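PDB 5V9X: ATP-dependent DNA helicase, which probably couples ATP hydrolysis to 3'-to-5' movement along single-stranded DNA, unwinding RNA:DNA hybrids as it goes. Local coordinates for residues 254-268 / 422-436. Numbering follows the deposited sequence.
Sequences KTFDLSVQVPVPDMA and EISQGVLFPKHRTDL. With nucleotides of chain B.
Ala-268 sets its CB over the centre of one face of the Arg-433 guanidinium, 3.6 Å from CZ, and Met-267 CB packs against Arg-433 CG; NH2 of the arginine forms a salt bridge with Glu-671. Bent at chi3 (-75°), Met-267 brings its CE to Leu-436 CD2. The other branch of that leucine, CD1, meets Val-260 CG1 at 3.7 Å and Val-262 CG2, while Pro-430 CG touches both valines. Strands 256-262 and 424-429 run parallel, axes 21° apart and 4.6 Å at closest approach, in the second RecA-like domain of this superfamily 2 helicase; strand 657-659 flanks 256-262 on its other side. Among their backbone hydrogen bonds, Asp-257 N to Ser-424 O (2.8 Å) and Gly-426 N to Asp-257 O are nearly straight. The Gln-261 side chain, extended beyond CG, crosses Val-427 obliquely, CD lying 3.5 Å from CG1, and OE1 reaches Phe-429 CZ. Toward the bound ATP analogue, about 8 Å from its side chain, Lys-254 donates a hydrogen bond from NZ to Glu-422 O (2.9 Å), above the carbonyl plane. Beyond the sheet, the His-432 ring lies between Asp-435 CB and the cytosine of DC3 of chain B, and Lys-431 NZ donates a hydrogen bond to OP1 of DC4 of chain B (3.1 Å).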
loop_
_atom_site.group_PDB
_atom_site.type_symbol
_atom_site.label_atom_id
_atom_site.label_comp_id
_atom_site.label_asym_id
_atom_site.label_seq_id
_atom_site.Cartn_x
_atom_site.Cartn_y
_atom_site.Cartn_z
ATOM N N LYS A 254 -1.151 -23.367 1.313
ATOM C CA LYS A 254 -1.165 -22.760 -0.012
ATOM C C LYS A 254 0.188 -23.002 -0.657
ATOM O O LYS A 254 1.223 -22.645 -0.085
ATOM C CB LYS A 254 -1.467 -21.261 0.061
ATOM C CG LYS A 254 -1.475 -20.564 -1.288
ATOM C CD LYS A 254 -2.519 -21.157 -2.220
ATOM C CE LYS A 254 -2.407 -20.561 -3.613
ATOM N NZ LYS A 254 -3.467 -21.057 -4.535
ATOM N N THR A 255 0.181 -23.606 -1.838
ATOM C CA THR A 255 1.407 -23.972 -2.532
ATOM C C THR A 255 1.725 -22.935 -3.599
ATOM O O THR A 255 0.876 -22.620 -4.440
ATOM C CB THR A 255 1.280 -25.357 -3.165
ATOM O OG1 THR A 255 0.748 -26.275 -2.202
ATOM C CG2 THR A 255 2.642 -25.854 -3.632
ATOM N N PHE A 256 2.944 -22.408 -3.560
ATOM C CA PHE A 256 3.439 -21.482 -4.566
ATOM C C PHE A 256 4.557 -22.138 -5.360
ATOM O O PHE A 256 5.359 -22.899 -4.810
ATOM C CB PHE A 256 3.950 -20.186 -3.926
ATOM C CG PHE A 256 2.864 -19.324 -3.345
ATOM C CD1 PHE A 256 2.466 -19.481 -2.028
ATOM C CD2 PHE A 256 2.248 -18.352 -4.115
ATOM C CE1 PHE A 256 1.470 -18.687 -1.491
ATOM C CE2 PHE A 256 1.251 -17.555 -3.583
ATOM C CZ PHE A 256 0.862 -17.724 -2.269
ATOM N N ASP A 257 4.602 -21.847 -6.657
ATOM C CA ASP A 257 5.676 -22.295 -7.540
ATOM C C ASP A 257 6.421 -21.045 -8.002
ATOM O O ASP A 257 6.202 -20.534 -9.102
ATOM C CB ASP A 257 5.125 -23.105 -8.715
ATOM C CG ASP A 257 6.220 -23.652 -9.610
ATOM O OD1 ASP A 257 7.390 -23.683 -9.172
ATOM O OD2 ASP A 257 5.908 -24.044 -10.753
ATOM N N LEU A 258 7.307 -20.553 -7.144
ATOM C CA LEU A 258 7.997 -19.293 -7.372
ATOM C C LEU A 258 9.309 -19.515 -8.120
ATOM O O LEU A 258 9.864 -20.616 -8.147
ATOM C CB LEU A 258 8.255 -18.578 -6.046
ATOM C CG LEU A 258 7.012 -18.312 -5.198
ATOM C CD1 LEU A 258 7.389 -17.624 -3.895
ATOM C CD2 LEU A 258 6.000 -17.481 -5.972
ATOM N N SER A 259 9.803 -18.439 -8.727
ATOM C CA SER A 259 10.970 -18.515 -9.591
ATOM C C SER A 259 11.527 -17.116 -9.808
ATOM O O SER A 259 10.765 -16.157 -9.964
ATOM C CB SER A 259 10.611 -19.161 -10.934
ATOM O OG SER A 259 11.652 -18.997 -11.877
ATOM N N VAL A 260 12.854 -17.007 -9.812
ATOM C CA VAL A 260 13.555 -15.753 -10.072
ATOM C C VAL A 260 14.412 -15.969 -11.309
ATOM O O VAL A 260 15.438 -16.660 -11.250
ATOM C CB VAL A 260 14.411 -15.305 -8.879
ATOM C CG1 VAL A 260 15.188 -14.047 -9.229
ATOM C CG2 VAL A 260 13.541 -15.066 -7.661
ATOM N N GLN A 261 14.001 -15.379 -12.428
ATOM C CA GLN A 261 14.647 -15.592 -13.716
ATOM C C GLN A 261 15.453 -14.360 -14.109
ATOM O O GLN A 261 14.945 -13.234 -14.057
ATOM C CB GLN A 261 13.609 -15.924 -14.792
ATOM C CG GLN A 261 12.813 -17.193 -14.493
ATOM C CD GLN A 261 11.822 -17.554 -15.588
ATOM O OE1 GLN A 261 11.806 -16.941 -16.656
ATOM N NE2 GLN A 261 10.990 -18.557 -15.324
ATOM N N VAL A 262 16.708 -14.583 -14.494
ATOM C CA VAL A 262 17.589 -13.539 -15.010
ATOM C C VAL A 262 18.042 -13.950 -16.407
ATOM O O VAL A 262 18.837 -14.890 -16.551
ATOM C CB VAL A 262 18.789 -13.302 -14.079
ATOM C CG1 VAL A 262 19.812 -12.403 -14.753
ATOM C CG2 VAL A 262 18.326 -12.692 -12.767
ATOM N N PRO A 263 17.565 -13.283 -17.463
ATOM C CA PRO A 263 17.824 -13.780 -18.824
ATOM C C PRO A 263 19.255 -13.586 -19.307
ATOM O O PRO A 263 19.649 -14.251 -20.273
ATOM C CB PRO A 263 16.839 -12.975 -19.689
ATOM C CG PRO A 263 15.850 -12.378 -18.721
ATOM C CD PRO A 263 16.613 -12.161 -17.456
ATOM N N VAL A 264 20.040 -12.713 -18.684
ATOM C CA VAL A 264 21.375 -12.394 -19.189
ATOM C C VAL A 264 22.436 -13.090 -18.341
ATOM O O VAL A 264 22.217 -13.325 -17.144
ATOM C CB VAL A 264 21.606 -10.874 -19.228
ATOM C CG1 VAL A 264 20.606 -10.210 -20.158
ATOM C CG2 VAL A 264 21.500 -10.284 -17.840
ATOM N N PRO A 265 23.597 -13.439 -18.916
ATOM C CA PRO A 265 24.627 -14.144 -18.138
ATOM C C PRO A 265 25.392 -13.240 -17.185
ATOM O O PRO A 265 25.909 -13.703 -16.164
ATOM C CB PRO A 265 25.549 -14.715 -19.223
ATOM C CG PRO A 265 25.400 -13.769 -20.363
ATOM C CD PRO A 265 23.963 -13.324 -20.339
ATOM N N ASP A 266 25.477 -11.952 -17.509
ATOM C CA ASP A 266 26.220 -11.002 -16.685
ATOM C C ASP A 266 25.500 -9.664 -16.753
ATOM O O ASP A 266 25.553 -8.982 -17.781
ATOM C CB ASP A 266 27.667 -10.878 -17.161
ATOM C CG ASP A 266 28.529 -10.054 -16.221
ATOM O OD1 ASP A 266 27.999 -9.511 -15.229
ATOM O OD2 ASP A 266 29.748 -9.952 -16.477
ATOM N N MET A 267 24.828 -9.293 -15.662
ATOM C CA MET A 267 24.132 -8.014 -15.618
ATOM C C MET A 267 25.093 -6.836 -15.515
ATOM O O MET A 267 24.692 -5.702 -15.793
ATOM C CB MET A 267 23.146 -7.992 -14.448
ATOM C CG MET A 267 22.015 -8.996 -14.591
ATOM S SD MET A 267 20.784 -8.915 -13.277
ATOM C CE MET A 267 21.667 -9.701 -11.939
ATOM N N ALA A 268 26.347 -7.079 -15.125
ATOM C CA ALA A 268 27.327 -6.004 -15.029
ATOM C C ALA A 268 27.936 -5.664 -16.382
ATOM O O ALA A 268 28.253 -4.497 -16.641
ATOM C CB ALA A 268 28.430 -6.388 -14.041
ATOM N N GLU A 422 -5.290 -25.305 -5.770
ATOM C CA GLU A 422 -4.420 -25.122 -6.920
ATOM C C GLU A 422 -3.116 -24.434 -6.514
ATOM O O GLU A 422 -3.030 -23.754 -5.487
ATOM C CB GLU A 422 -5.127 -24.306 -8.004
ATOM C CG GLU A 422 -4.472 -24.384 -9.376
ATOM C CD GLU A 422 -4.642 -25.743 -10.028
ATOM O OE1 GLU A 422 -5.667 -25.948 -10.713
ATOM O OE2 GLU A 422 -3.760 -26.609 -9.847
ATOM N N ILE A 423 -2.092 -24.627 -7.342
ATOM C CA ILE A 423 -0.786 -23.999 -7.169
ATOM C C ILE A 423 -0.787 -22.649 -7.875
ATOM O O ILE A 423 -1.369 -22.496 -8.955
ATOM C CB ILE A 423 0.329 -24.912 -7.713
ATOM C CG1 ILE A 423 0.378 -26.226 -6.930
ATOM C CG2 ILE A 423 1.683 -24.213 -7.668
ATOM C CD1 ILE A 423 1.358 -27.231 -7.495
ATOM N N SER A 424 -0.141 -21.662 -7.261
ATOM C CA SER A 424 0.040 -20.347 -7.862
ATOM C C SER A 424 1.446 -20.265 -8.442
ATOM O O SER A 424 2.432 -20.366 -7.705
ATOM C CB SER A 424 -0.187 -19.237 -6.837
ATOM O OG SER A 424 -1.511 -19.271 -6.332
ATOM N N GLN A 425 1.534 -20.083 -9.755
ATOM C CA GLN A 425 2.811 -20.028 -10.455
ATOM C C GLN A 425 3.261 -18.574 -10.562
ATOM O O GLN A 425 2.530 -17.733 -11.096
ATOM C CB GLN A 425 2.676 -20.664 -11.837
ATOM C CG GLN A 425 3.977 -21.133 -12.456
ATOM C CD GLN A 425 3.748 -21.951 -13.710
ATOM O OE1 GLN A 425 2.673 -22.527 -13.903
ATOM N NE2 GLN A 425 4.754 -22.002 -14.574
ATOM N N GLY A 426 4.456 -18.279 -10.054
ATOM C CA GLY A 426 4.938 -16.911 -10.038
ATOM C C GLY A 426 6.399 -16.748 -10.402
ATOM O O GLY A 426 7.267 -17.403 -9.818
ATOM N N VAL A 427 6.685 -15.869 -11.357
ATOM C CA VAL A 427 8.045 -15.598 -11.809
ATOM C C VAL A 427 8.372 -14.140 -11.510
ATOM O O VAL A 427 7.564 -13.247 -11.789
ATOM C CB VAL A 427 8.215 -15.900 -13.310
ATOM C CG1 VAL A 427 9.621 -15.547 -13.766
ATOM C CG2 VAL A 427 7.912 -17.362 -13.595
ATOM N N LEU A 428 9.553 -13.906 -10.943
ATOM C CA LEU A 428 10.045 -12.565 -10.651
ATOM C C LEU A 428 11.240 -12.260 -11.544
ATOM O O LEU A 428 12.164 -13.073 -11.651
ATOM C CB LEU A 428 10.442 -12.428 -9.178
ATOM C CG LEU A 428 9.386 -11.952 -8.174
ATOM C CD1 LEU A 428 8.315 -13.007 -7.938
ATOM C CD2 LEU A 428 10.047 -11.552 -6.864
ATOM N N PHE A 429 11.220 -11.090 -12.182
ATOM C CA PHE A 429 12.324 -10.639 -13.021
ATOM C C PHE A 429 13.032 -9.470 -12.352
ATOM O O PHE A 429 12.466 -8.368 -12.288
ATOM C CB PHE A 429 11.824 -10.223 -14.406
ATOM C CG PHE A 429 11.489 -11.374 -15.310
ATOM C CD1 PHE A 429 10.222 -11.930 -15.304
ATOM C CD2 PHE A 429 12.437 -11.890 -16.179
ATOM C CE1 PHE A 429 9.908 -12.984 -16.143
ATOM C CE2 PHE A 429 12.129 -12.945 -17.019
ATOM C CZ PHE A 429 10.862 -13.493 -17.000
ATOM N N PRO A 430 14.244 -9.651 -11.835
ATOM C CA PRO A 430 15.011 -8.500 -11.349
ATOM C C PRO A 430 15.347 -7.545 -12.485
ATOM O O PRO A 430 15.596 -7.958 -13.620
ATOM C CB PRO A 430 16.277 -9.137 -10.764
ATOM C CG PRO A 430 15.891 -10.546 -10.463
ATOM C CD PRO A 430 14.905 -10.930 -11.523
ATOM N N LYS A 431 15.349 -6.251 -12.163
ATOM C CA LYS A 431 15.722 -5.224 -13.127
ATOM C C LYS A 431 17.224 -4.989 -13.184
ATOM O O LYS A 431 17.754 -4.674 -14.257
ATOM C CB LYS A 431 15.019 -3.902 -12.797
ATOM C CG LYS A 431 13.526 -3.900 -13.087
ATOM C CD LYS A 431 12.852 -2.626 -12.585
ATOM C CE LYS A 431 13.376 -1.386 -13.285
ATOM N NZ LYS A 431 12.659 -0.153 -12.851
ATOM N N HIS A 432 17.922 -5.137 -12.060
ATOM C CA HIS A 432 19.359 -4.898 -12.003
ATOM C C HIS A 432 19.958 -5.774 -10.908
ATOM O O HIS A 432 19.271 -6.605 -10.307
ATOM C CB HIS A 432 19.651 -3.409 -11.784
ATOM C CG HIS A 432 18.951 -2.825 -10.598
ATOM N ND1 HIS A 432 17.627 -2.445 -10.626
ATOM C CD2 HIS A 432 19.394 -2.552 -9.348
ATOM C CE1 HIS A 432 17.283 -1.965 -9.445
ATOM N NE2 HIS A 432 18.337 -2.017 -8.652
ATOM N N ARG A 433 21.251 -5.571 -10.643
ATOM C CA ARG A 433 22.001 -6.489 -9.790
ATOM C C ARG A 433 21.434 -6.539 -8.374
ATOM O O ARG A 433 21.057 -7.608 -7.883
ATOM C CB ARG A 433 23.478 -6.093 -9.779
ATOM C CG ARG A 433 24.156 -6.241 -11.134
ATOM C CD ARG A 433 25.329 -7.204 -11.066
ATOM N NE ARG A 433 26.599 -6.516 -10.844
ATOM C CZ ARG A 433 27.750 -7.135 -10.600
ATOM N NH1 ARG A 433 27.793 -8.460 -10.537
ATOM N NH2 ARG A 433 28.859 -6.431 -10.417
ATOM N N THR A 434 21.371 -5.391 -7.692
ATOM C CA THR A 434 20.871 -5.398 -6.318
ATOM C C THR A 434 19.380 -5.695 -6.241
ATOM O O THR A 434 18.893 -6.074 -5.171
ATOM C CB THR A 434 21.157 -4.067 -5.621
ATOM O OG1 THR A 434 20.466 -3.007 -6.295
ATOM C CG2 THR A 434 22.652 -3.789 -5.606
ATOM N N ASP A 435 18.641 -5.521 -7.340
ATOM C CA ASP A 435 17.245 -5.937 -7.345
ATOM C C ASP A 435 17.126 -7.454 -7.285
ATOM O O ASP A 435 16.134 -7.977 -6.765
ATOM C CB ASP A 435 16.534 -5.392 -8.582
ATOM C CG ASP A 435 15.032 -5.612 -8.538
ATOM O OD1 ASP A 435 14.489 -5.837 -7.436
ATOM O OD2 ASP A 435 14.393 -5.565 -9.610
ATOM N N LEU A 436 18.126 -8.171 -7.806
ATOM C CA LEU A 436 18.117 -9.629 -7.736
ATOM C C LEU A 436 18.086 -10.111 -6.292
ATOM O O LEU A 436 17.372 -11.066 -5.961
ATOM C CB LEU A 436 19.333 -10.192 -8.472
ATOM C CG LEU A 436 19.644 -11.683 -8.345
ATOM C CD1 LEU A 436 18.501 -12.523 -8.882
ATOM C CD2 LEU A 436 20.942 -12.013 -9.065
ATOM P P DC B 3 19.101 -0.705 -17.848
ATOM O OP1 DC B 3 18.823 -2.061 -18.370
ATOM O OP2 DC B 3 18.863 0.477 -18.705
ATOM O "O5'" DC B 3 18.275 -0.531 -16.487
ATOM C "C5'" DC B 3 16.931 -1.013 -16.417
ATOM C "C4'" DC B 3 16.178 -0.424 -15.231
ATOM O "O4'" DC B 3 16.891 -0.704 -13.997
ATOM C "C3'" DC B 3 15.963 1.092 -15.267
ATOM O "O3'" DC B 3 14.640 1.403 -14.830
ATOM C "C2'" DC B 3 17.007 1.605 -14.276
ATOM C "C1'" DC B 3 17.009 0.484 -13.250
ATOM N N1 DC B 3 18.256 0.410 -12.437
ATOM C C2 DC B 3 18.239 0.820 -11.099
ATOM O O2 DC B 3 17.184 1.243 -10.609
ATOM N N3 DC B 3 19.382 0.742 -10.374
ATOM C C4 DC B 3 20.499 0.279 -10.936
ATOM N N4 DC B 3 21.602 0.222 -10.183
ATOM C C5 DC B 3 20.535 -0.142 -12.299
ATOM C C6 DC B 3 19.402 -0.063 -13.002
ATOM P P DC B 4 13.518 1.871 -15.882
ATOM O OP1 DC B 4 12.200 1.700 -15.230
ATOM O OP2 DC B 4 13.796 1.191 -17.166
ATOM O "O5'" DC B 4 13.785 3.442 -16.064
ATOM C "C5'" DC B 4 13.527 4.344 -14.988
ATOM C "C4'" DC B 4 14.499 5.514 -15.018
ATOM O "O4'" DC B 4 15.830 5.013 -15.226
ATOM C "C3'" DC B 4 14.265 6.522 -16.140
ATOM O "O3'" DC B 4 13.565 7.660 -15.639
ATOM C "C2'" DC B 4 15.679 6.904 -16.625
ATOM C "C1'" DC B 4 16.615 6.035 -15.780
ATOM N N1 DC B 4 17.717 5.404 -16.568
ATOM C C2 DC B 4 18.953 6.054 -16.683
ATOM O O2 DC B 4 19.113 7.147 -16.126
ATOM N N3 DC B 4 19.940 5.464 -17.403
ATOM C C4 DC B 4 19.727 4.283 -17.987
ATOM N N4 DC B 4 20.729 3.742 -18.686
ATOM C C5 DC B 4 18.475 3.606 -17.881
ATOM C C6 DC B 4 17.510 4.197 -17.169
#